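Local atomic coordinates of phosphate-binding protein (Xanthomonas axonopodis pv. citri, PDB entry 5UB3), a protein that probably serves as a periplasmic sensor of the phosphonate-binding protein family, working as the receptor partner of a diguanylate cyclase. Residues 14-25 against 38-46; 139-147 against 153-161. All coordinates share one frame; numbering follows the deposited sequence. Where two conformers were deposited one is given.

Interaction 1: 14-25 against 38-46; sequences PASHYEQLKPLL and RRGEILMAP
G40 lets helix 14-25 come close to strand 39-42: L25 CD2 rests 3.8 Å from G40 C, and L25 CG crowds the side of G40 that a CB would point to, so glycine lets the leucine lie against the bare backbone. The next residue, E41, directs its side chain away from the helix, as its carboxylate prefers solvent, and offers mainly backbone, with E41 O 3.6 Å from L25 CD2. I42 is the central apolar piece. CD1, at the end of its longer branch, reaches between two helix leucines, 3.5 Å from L25 CD2, a tight methyl contact, and 3.6 Å from L21 CB. With CG anti to the backbone N (chi1 -176°), the Y18 ring brings CE1 to 3.9 Å from I42 CB, so a large aromatic group shields the branched side chain. M44 then runs alongside the start of the helix. Its CG meets L21 CD1, its SD lies 3.7 Å from H17 CB, and a bend at chi3 (-81°) turns CE to 3.7 Å from P14 CB, near the plane of the Y18 ring at its edge. A flexible, unbranched thioether fits this uneven surface well. No hydrogen bond crosses the contact; most of it is apolar side chain against apolar side chain, with some backbone carbonyl groups beside methyl groups. Helix and strand run nearly antiparallel (165°), as expected within the beta-alpha-beta unit formed by strand 4-8, helix 14-28 and strand 39-42. Strand 4-8 pairs with 39-42, its L7 also meets L21 and L25, and helix 242-247 packs against the helix at P23 and L24.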
loop_
_atom_site.group_PDB
_atom_site.type_symbol
_atom_site.label_atom_id
_atom_site.label_comp_id
_atom_site.label_asym_id
_atom_site.label_seq_id
_atom_site.Cartn_x
_atom_site.Cartn_y
_atom_site.Cartn_z
ATOM N N PRO A 14 -10.678 7.689 6.777
ATOM C CA PRO A 14 -10.644 8.991 6.108
ATOM C C PRO A 14 -10.568 10.208 7.041
ATOM O O PRO A 14 -9.913 11.166 6.708
ATOM C CB PRO A 14 -11.943 9.025 5.321
ATOM C CG PRO A 14 -12.817 7.971 5.940
ATOM C CD PRO A 14 -11.880 6.923 6.423
ATOM N N ALA A 15 -11.242 10.152 8.186
ATOM C CA ALA A 15 -11.121 11.181 9.252
ATOM C C ALA A 15 -9.697 11.585 9.520
ATOM O O ALA A 15 -9.346 12.780 9.605
ATOM C CB ALA A 15 -11.757 10.658 10.530
ATOM N N SER A 16 -8.844 10.571 9.608
ATOM C CA SER A 16 -7.434 10.784 9.851
ATOM C C SER A 16 -6.604 11.056 8.584
ATOM O O SER A 16 -5.656 11.855 8.604
ATOM C CB SER A 16 -6.887 9.583 10.640
ATOM O OG SER A 16 -5.706 9.099 10.049
ATOM N N HIS A 17 -6.934 10.424 7.465
ATOM C CA HIS A 17 -6.070 10.586 6.281
ATOM C C HIS A 17 -6.316 11.880 5.549
ATOM O O HIS A 17 -5.471 12.297 4.788
ATOM C CB HIS A 17 -6.194 9.375 5.356
ATOM C CG HIS A 17 -5.731 8.108 6.020
ATOM N ND1 HIS A 17 -4.417 7.912 6.401
ATOM C CD2 HIS A 17 -6.411 7.032 6.471
ATOM C CE1 HIS A 17 -4.302 6.746 7.006
ATOM N NE2 HIS A 17 -5.502 6.200 7.078
ATOM N N TYR A 18 -7.494 12.479 5.746
ATOM C CA TYR A 18 -7.788 13.797 5.168
ATOM C C TYR A 18 -6.654 14.751 5.381
ATOM O O TYR A 18 -6.193 15.390 4.440
ATOM C CB TYR A 18 -9.011 14.385 5.792
ATOM C CG TYR A 18 -9.426 15.705 5.170
ATOM C CD1 TYR A 18 -10.260 15.747 4.057
ATOM C CD2 TYR A 18 -8.978 16.886 5.699
ATOM C CE1 TYR A 18 -10.617 16.965 3.483
ATOM C CE2 TYR A 18 -9.279 18.097 5.125
ATOM C CZ TYR A 18 -10.130 18.130 4.076
ATOM O OH TYR A 18 -10.431 19.351 3.602
ATOM N N GLU A 19 -6.189 14.812 6.630
ATOM C CA GLU A 19 -5.122 15.738 7.062
ATOM C C GLU A 19 -3.782 15.508 6.392
ATOM O O GLU A 19 -2.949 16.366 6.373
ATOM C CB GLU A 19 -4.886 15.579 8.559
ATOM C CG GLU A 19 -6.096 15.842 9.462
ATOM C CD GLU A 19 -5.796 15.405 10.888
ATOM O OE1 GLU A 19 -5.408 14.229 11.115
ATOM O OE2 GLU A 19 -5.883 16.253 11.785
ATOM N N GLN A 20 -3.558 14.282 5.954
ATOM C CA GLN A 20 -2.354 13.888 5.246
ATOM C C GLN A 20 -2.308 14.388 3.787
ATOM O O GLN A 20 -1.248 14.633 3.232
ATOM C CB GLN A 20 -2.236 12.354 5.357
ATOM C CG GLN A 20 -2.138 11.927 6.823
ATOM C CD GLN A 20 -1.255 10.713 7.039
ATOM O OE1 GLN A 20 -1.720 9.569 6.899
ATOM N NE2 GLN A 20 0.060 10.950 7.317
ATOM N N LEU A 21 -3.481 14.619 3.202
ATOM C CA LEU A 21 -3.604 15.008 1.840
ATOM C C LEU A 21 -3.817 16.507 1.610
ATOM O O LEU A 21 -3.312 17.058 0.627
ATOM C CB LEU A 21 -4.784 14.241 1.248
ATOM C CG LEU A 21 -4.630 12.711 1.304
ATOM C CD1 LEU A 21 -5.961 12.140 0.852
ATOM C CD2 LEU A 21 -3.523 12.237 0.388
ATOM N N LYS A 22 -4.559 17.171 2.495
ATOM C CA LYS A 22 -4.978 18.553 2.221
ATOM C C LYS A 22 -3.812 19.507 2.126
ATOM O O LYS A 22 -3.764 20.323 1.199
ATOM C CB LYS A 22 -5.989 19.069 3.250
ATOM C CG LYS A 22 -6.414 20.524 3.008
ATOM C CD LYS A 22 -7.106 20.656 1.652
ATOM C CE LYS A 22 -8.079 21.834 1.524
ATOM N NZ LYS A 22 -8.821 21.733 0.228
ATOM N N PRO A 23 -2.854 19.426 3.068
ATOM C CA PRO A 23 -1.710 20.350 2.941
ATOM C C PRO A 23 -0.984 20.315 1.586
ATOM O O PRO A 23 -0.716 21.374 1.007
ATOM C CB PRO A 23 -0.783 19.920 4.065
ATOM C CG PRO A 23 -1.684 19.300 5.081
ATOM C CD PRO A 23 -2.706 18.560 4.269
ATOM N N LEU A 24 -0.695 19.121 1.046
ATOM C CA LEU A 24 0.013 19.080 -0.243
ATOM C C LEU A 24 -0.899 19.521 -1.389
ATOM O O LEU A 24 -0.423 20.188 -2.334
ATOM C CB LEU A 24 0.610 17.697 -0.507
ATOM C CG LEU A 24 1.392 17.562 -1.804
ATOM C CD1 LEU A 24 2.597 18.506 -1.761
ATOM C CD2 LEU A 24 1.816 16.114 -2.078
ATOM N N LEU A 25 -2.187 19.180 -1.305
ATOM C CA LEU A 25 -3.171 19.635 -2.293
ATOM C C LEU A 25 -3.207 21.145 -2.300
ATOM O O LEU A 25 -3.182 21.732 -3.351
ATOM C CB LEU A 25 -4.549 19.090 -2.004
ATOM C CG LEU A 25 -5.641 19.414 -2.995
ATOM C CD1 LEU A 25 -5.446 18.691 -4.333
ATOM C CD2 LEU A 25 -7.001 19.133 -2.375
ATOM N N ARG A 38 -8.236 25.476 -10.847
ATOM C CA ARG A 38 -8.569 26.578 -9.983
ATOM C C ARG A 38 -8.761 26.141 -8.544
ATOM O O ARG A 38 -8.610 26.937 -7.646
ATOM C CB ARG A 38 -9.867 27.241 -10.434
ATOM C CG ARG A 38 -9.880 27.696 -11.867
ATOM C CD ARG A 38 -9.036 28.917 -12.081
ATOM N NE ARG A 38 -9.213 29.336 -13.481
ATOM C CZ ARG A 38 -10.036 30.296 -13.933
ATOM N NH1 ARG A 38 -10.778 31.056 -13.116
ATOM N NH2 ARG A 38 -10.083 30.518 -15.242
ATOM N N ARG A 39 -9.102 24.898 -8.300
ATOM C CA ARG A 39 -9.479 24.492 -6.954
ATOM C C ARG A 39 -9.130 23.010 -6.809
ATOM O O ARG A 39 -8.886 22.294 -7.810
ATOM C CB ARG A 39 -10.953 24.806 -6.673
ATOM C CG ARG A 39 -11.978 24.128 -7.603
ATOM C CD ARG A 39 -13.419 24.721 -7.498
ATOM N NE ARG A 39 -13.394 26.113 -7.956
ATOM C CZ ARG A 39 -13.517 26.537 -9.232
ATOM N NH1 ARG A 39 -13.779 25.713 -10.258
ATOM N NH2 ARG A 39 -13.385 27.837 -9.479
ATOM N N GLY A 40 -9.074 22.607 -5.568
ATOM C CA GLY A 40 -8.779 21.242 -5.163
ATOM C C GLY A 40 -9.892 20.660 -4.317
ATOM O O GLY A 40 -10.541 21.391 -3.586
ATOM N N GLU A 41 -10.038 19.343 -4.371
ATOM C CA GLU A 41 -10.880 18.572 -3.458
ATOM C C GLU A 41 -10.182 17.281 -3.052
ATOM O O GLU A 41 -9.312 16.793 -3.760
ATOM C CB GLU A 41 -12.168 18.180 -4.146
ATOM C CG GLU A 41 -13.179 19.300 -4.104
ATOM C CD GLU A 41 -14.295 19.165 -5.087
ATOM O OE1 GLU A 41 -14.415 18.130 -5.760
ATOM O OE2 GLU A 41 -15.044 20.151 -5.183
ATOM N N ILE A 42 -10.577 16.736 -1.918
ATOM C CA ILE A 42 -10.104 15.456 -1.465
ATOM C C ILE A 42 -11.278 14.465 -1.599
ATOM O O ILE A 42 -12.408 14.780 -1.190
ATOM C CB ILE A 42 -9.676 15.514 0.024
ATOM C CG1 ILE A 42 -8.509 16.524 0.223
ATOM C CG2 ILE A 42 -9.296 14.140 0.564
ATOM C CD1 ILE A 42 -7.253 16.181 -0.530
ATOM N N LEU A 43 -10.986 13.274 -2.103
ATOM C CA LEU A 43 -11.971 12.195 -2.196
ATOM C C LEU A 43 -11.224 10.886 -2.031
ATOM O O LEU A 43 -10.463 10.464 -2.886
ATOM C CB LEU A 43 -12.733 12.191 -3.508
ATOM C CG LEU A 43 -13.879 11.173 -3.642
ATOM C CD1 LEU A 43 -14.904 11.242 -2.507
ATOM C CD2 LEU A 43 -14.593 11.341 -4.945
ATOM N N MET A 44 -11.478 10.241 -0.910
ATOM C CA MET A 44 -10.847 8.990 -0.610
ATOM C C MET A 44 -11.875 7.898 -0.859
ATOM O O MET A 44 -13.041 8.173 -1.107
ATOM C CB MET A 44 -10.361 8.999 0.834
ATOM C CG MET A 44 -9.161 9.872 1.056
ATOM S SD MET A 44 -8.798 10.081 2.813
ATOM C CE MET A 44 -9.982 11.354 3.244
ATOM N N ALA A 45 -11.429 6.654 -0.884
ATOM C CA ALA A 45 -12.375 5.572 -1.112
ATOM C C ALA A 45 -12.063 4.471 -0.169
ATOM O O ALA A 45 -10.940 4.324 0.193
ATOM C CB ALA A 45 -12.330 5.098 -2.561
ATOM N N PRO A 46 -13.071 3.689 0.238
ATOM C CA PRO A 46 -12.778 2.571 1.192
ATOM C C PRO A 46 -11.909 1.433 0.654
ATOM O O PRO A 46 -11.266 0.730 1.435
ATOM C CB PRO A 46 -14.186 2.031 1.582
ATOM C CG PRO A 46 -15.177 2.679 0.645
ATOM C CD PRO A 46 -14.470 3.700 -0.241
#

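Interaction 2: 139-147 against 153-161; sequences IACDVLLSA and RGSAGYLMV
A parallel two-strand pairing, with C141, D142 and V143 beside A156, G157 and Y158, joins these segments in the alpha/beta architecture of a periplasmic binding protein. D142 reaches A156 and Y158 through its backbone: its N donates to A156 O and its O accepts from Y158 N at 2.9 Å. The ladder is extended at one end by A156 N to A140 O and at the other by L144 N to Y158 O, a 2.8 Å bond. A water donates to both D142 OD2 and A156 O, giving that carbonyl a second partner.

C141, V143, A156 and Y158 share one face. With chi1 at 72°, the tyrosine CG stands between the backbone N and carbonyl carbon, and the ring folds back across the neighbouring strand. V143 CG2 lies over the ring face, 4.1 Å from its centroid, in a CH-pi contact, while C141 SG approaches the ring edge, 5.1 Å from the centroid, and also rests 3.8 Å from Y158 CB. A156, with its single methyl, lets the sulfur lie against CB. On the other face, G157 has no side chain, so L144 CG can lie directly against its CA, 3.8 Å away, where a CB would clash. L159, apolar and flexible, extends CD2 to 3.7 Å from L144 CB.

Strand 156-160 continues the pairing to strand 115-118, leaving 141-143 as the outer member. Helix 124-136 covers the cysteine-tyrosine face, L134 meeting C141 and M131 meeting Y158, whereas L144 touches T115.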
loop_
_atom_site.group_PDB
_atom_site.type_symbol
_atom_site.label_atom_id
_atom_site.label_comp_id
_atom_site.label_asym_id
_atom_site.label_seq_id
_atom_site.Cartn_x
_atom_site.Cartn_y
_atom_site.Cartn_z
ATOM N N ILE A 139 2.125 -22.828 -1.190
ATOM C CA ILE A 139 1.552 -22.947 0.138
ATOM C C ILE A 139 0.086 -22.500 0.014
ATOM O O ILE A 139 -0.227 -21.283 -0.132
ATOM C CB ILE A 139 2.289 -22.088 1.157
ATOM C CG1 ILE A 139 3.693 -22.635 1.363
ATOM C CG2 ILE A 139 1.517 -22.023 2.453
ATOM C CD1 ILE A 139 4.569 -21.755 2.203
ATOM N N ALA A 140 -0.824 -23.460 0.082
ATOM C CA ALA A 140 -2.232 -23.141 0.006
ATOM C C ALA A 140 -2.644 -22.312 1.230
ATOM O O ALA A 140 -2.157 -22.518 2.352
ATOM C CB ALA A 140 -3.051 -24.413 -0.099
ATOM N N CYS A 141 -3.503 -21.342 0.986
ATOM C CA CYS A 141 -3.911 -20.466 2.048
ATOM C C CYS A 141 -5.341 -20.060 1.843
ATOM O O CYS A 141 -5.626 -19.137 1.106
ATOM C CB CYS A 141 -2.969 -19.271 2.115
ATOM S SG CYS A 141 -3.151 -18.388 3.714
ATOM N N ASP A 142 -6.253 -20.801 2.499
ATOM C CA ASP A 142 -7.645 -20.629 2.335
ATOM C C ASP A 142 -8.151 -19.532 3.220
ATOM O O ASP A 142 -7.623 -19.329 4.332
ATOM C CB ASP A 142 -8.383 -21.918 2.709
ATOM C CG ASP A 142 -7.931 -23.119 1.857
ATOM O OD1 ASP A 142 -7.992 -23.007 0.634
ATOM O OD2 ASP A 142 -7.574 -24.149 2.428
ATOM N N VAL A 143 -9.168 -18.807 2.781
ATOM C CA VAL A 143 -9.741 -17.792 3.662
ATOM C C VAL A 143 -10.410 -18.479 4.846
ATOM O O VAL A 143 -11.144 -19.455 4.658
ATOM C CB VAL A 143 -10.650 -16.780 2.943
ATOM C CG1 VAL A 143 -11.939 -17.392 2.459
ATOM C CG2 VAL A 143 -10.963 -15.629 3.891
ATOM N N LEU A 144 -10.123 -17.994 6.056
ATOM C CA LEU A 144 -10.826 -18.471 7.236
ATOM C C LEU A 144 -11.883 -17.467 7.667
ATOM O O LEU A 144 -11.702 -16.280 7.580
ATOM C CB LEU A 144 -9.870 -18.777 8.337
ATOM C CG LEU A 144 -8.788 -19.805 7.988
ATOM C CD1 LEU A 144 -7.828 -19.884 9.195
ATOM C CD2 LEU A 144 -9.332 -21.177 7.615
ATOM N N LEU A 145 -13.001 -17.966 8.132
ATOM C CA LEU A 145 -14.116 -17.121 8.378
ATOM C C LEU A 145 -14.043 -16.371 9.710
ATOM O O LEU A 145 -14.526 -15.283 9.841
ATOM C CB LEU A 145 -15.375 -17.966 8.279
ATOM C CG LEU A 145 -15.714 -18.168 6.805
ATOM C CD1 LEU A 145 -14.916 -19.321 6.145
ATOM C CD2 LEU A 145 -17.211 -18.338 6.728
ATOM N N SER A 146 -13.447 -16.986 10.702
ATOM C CA SER A 146 -13.329 -16.370 12.021
ATOM C C SER A 146 -12.158 -17.008 12.716
ATOM O O SER A 146 -11.601 -17.979 12.254
ATOM C CB SER A 146 -14.577 -16.579 12.821
ATOM O OG SER A 146 -14.679 -17.950 13.140
ATOM N N ALA A 147 -11.793 -16.462 13.867
ATOM C CA ALA A 147 -10.674 -16.997 14.586
ATOM C C ALA A 147 -10.938 -18.412 15.177
ATOM O O ALA A 147 -10.010 -19.099 15.523
ATOM C CB ALA A 147 -10.237 -16.006 15.675
ATOM N N ARG A 153 -5.653 -29.435 7.128
ATOM C CA ARG A 153 -4.257 -29.854 7.363
ATOM C C ARG A 153 -3.578 -30.002 5.989
ATOM O O ARG A 153 -4.222 -30.336 4.984
ATOM C CB ARG A 153 -4.140 -31.053 8.281
ATOM C CG ARG A 153 -4.783 -32.332 7.807
ATOM C CD ARG A 153 -4.909 -33.282 8.989
ATOM N NE ARG A 153 -6.064 -32.888 9.788
ATOM C CZ ARG A 153 -6.096 -32.631 11.103
ATOM N NH1 ARG A 153 -5.007 -32.727 11.885
ATOM N NH2 ARG A 153 -7.275 -32.291 11.648
ATOM N N GLY A 154 -2.320 -29.619 5.939
ATOM C CA GLY A 154 -1.623 -29.496 4.707
ATOM C C GLY A 154 -1.732 -28.085 4.174
ATOM O O GLY A 154 -0.944 -27.710 3.311
ATOM N N SER A 155 -2.667 -27.269 4.657
ATOM C CA SER A 155 -2.806 -25.898 4.098
ATOM C C SER A 155 -2.704 -24.847 5.210
ATOM O O SER A 155 -2.926 -25.174 6.372
ATOM C CB SER A 155 -4.127 -25.762 3.351
ATOM O OG SER A 155 -4.178 -26.670 2.283
ATOM N N ALA A 156 -2.337 -23.627 4.857
ATOM C CA ALA A 156 -2.522 -22.516 5.746
ATOM C C ALA A 156 -3.939 -21.959 5.554
ATOM O O ALA A 156 -4.734 -22.393 4.666
ATOM C CB ALA A 156 -1.511 -21.447 5.457
ATOM N N GLY A 157 -4.256 -20.994 6.391
ATOM C CA GLY A 157 -5.450 -20.221 6.268
ATOM C C GLY A 157 -5.173 -18.803 6.723
ATOM O O GLY A 157 -4.268 -18.569 7.575
ATOM N N TYR A 158 -5.923 -17.868 6.184
ATOM C CA TYR A 158 -5.731 -16.480 6.561
ATOM C C TYR A 158 -6.964 -15.879 7.118
ATOM O O TYR A 158 -8.087 -16.271 6.753
ATOM C CB TYR A 158 -5.170 -15.627 5.436
ATOM C CG TYR A 158 -6.096 -15.324 4.322
ATOM C CD1 TYR A 158 -6.288 -16.224 3.329
ATOM C CD2 TYR A 158 -6.768 -14.111 4.250
ATOM C CE1 TYR A 158 -7.139 -15.950 2.292
ATOM C CE2 TYR A 158 -7.598 -13.824 3.212
ATOM C CZ TYR A 158 -7.775 -14.746 2.237
ATOM O OH TYR A 158 -8.585 -14.527 1.174
ATOM N N LEU A 159 -6.736 -14.932 8.015
ATOM C CA LEU A 159 -7.783 -14.124 8.588
ATOM C C LEU A 159 -7.484 -12.645 8.340
ATOM O O LEU A 159 -6.390 -12.160 8.677
ATOM C CB LEU A 159 -7.824 -14.365 10.070
ATOM C CG LEU A 159 -8.321 -15.740 10.426
ATOM C CD1 LEU A 159 -7.856 -16.132 11.803
ATOM C CD2 LEU A 159 -9.833 -15.721 10.338
ATOM N N MET A 160 -8.477 -11.942 7.835
ATOM C CA MET A 160 -8.367 -10.485 7.662
ATOM C C MET A 160 -8.721 -9.834 8.977
ATOM O O MET A 160 -9.839 -9.962 9.424
ATOM C CB MET A 160 -9.311 -9.985 6.593
ATOM C CG MET A 160 -9.165 -10.734 5.285
ATOM S SD MET A 160 -7.601 -10.358 4.486
ATOM C CE MET A 160 -8.317 -9.459 3.104
ATOM N N VAL A 161 -7.768 -9.107 9.540
ATOM C CA VAL A 161 -7.962 -8.385 10.797
ATOM C C VAL A 161 -7.989 -6.835 10.625
ATOM O O VAL A 161 -8.104 -6.099 11.604
ATOM C CB VAL A 161 -6.923 -8.846 11.817
ATOM C CG1 VAL A 161 -6.943 -10.362 11.979
ATOM C CG2 VAL A 161 -5.517 -8.400 11.451
HETATM O O HOH W 1 -6.807 -24.274 4.923
HETATM O O HOH W 2 -10.851 -13.703 7.092
#

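Interactions 1 and 2 follow one another along the chain without nesting or crossing. Near the N terminus, 14-25 against 38-46 closes a short loop of twelve residues and ties the first long helix to the strand that follows it. The chain then passes through several more helices and strands before 139-147 meets 153-161, where only five residues separate the two segments. Their centres lie about 35 Å apart on opposite sides of the chain's centre, and their nearest atoms are about 11 Å apart, so neither touches the other. This is consistent with the two-lobed build of periplasmic binding proteins, one contact lying in each lobe: helix on strand in the first, strand beside strand in the second.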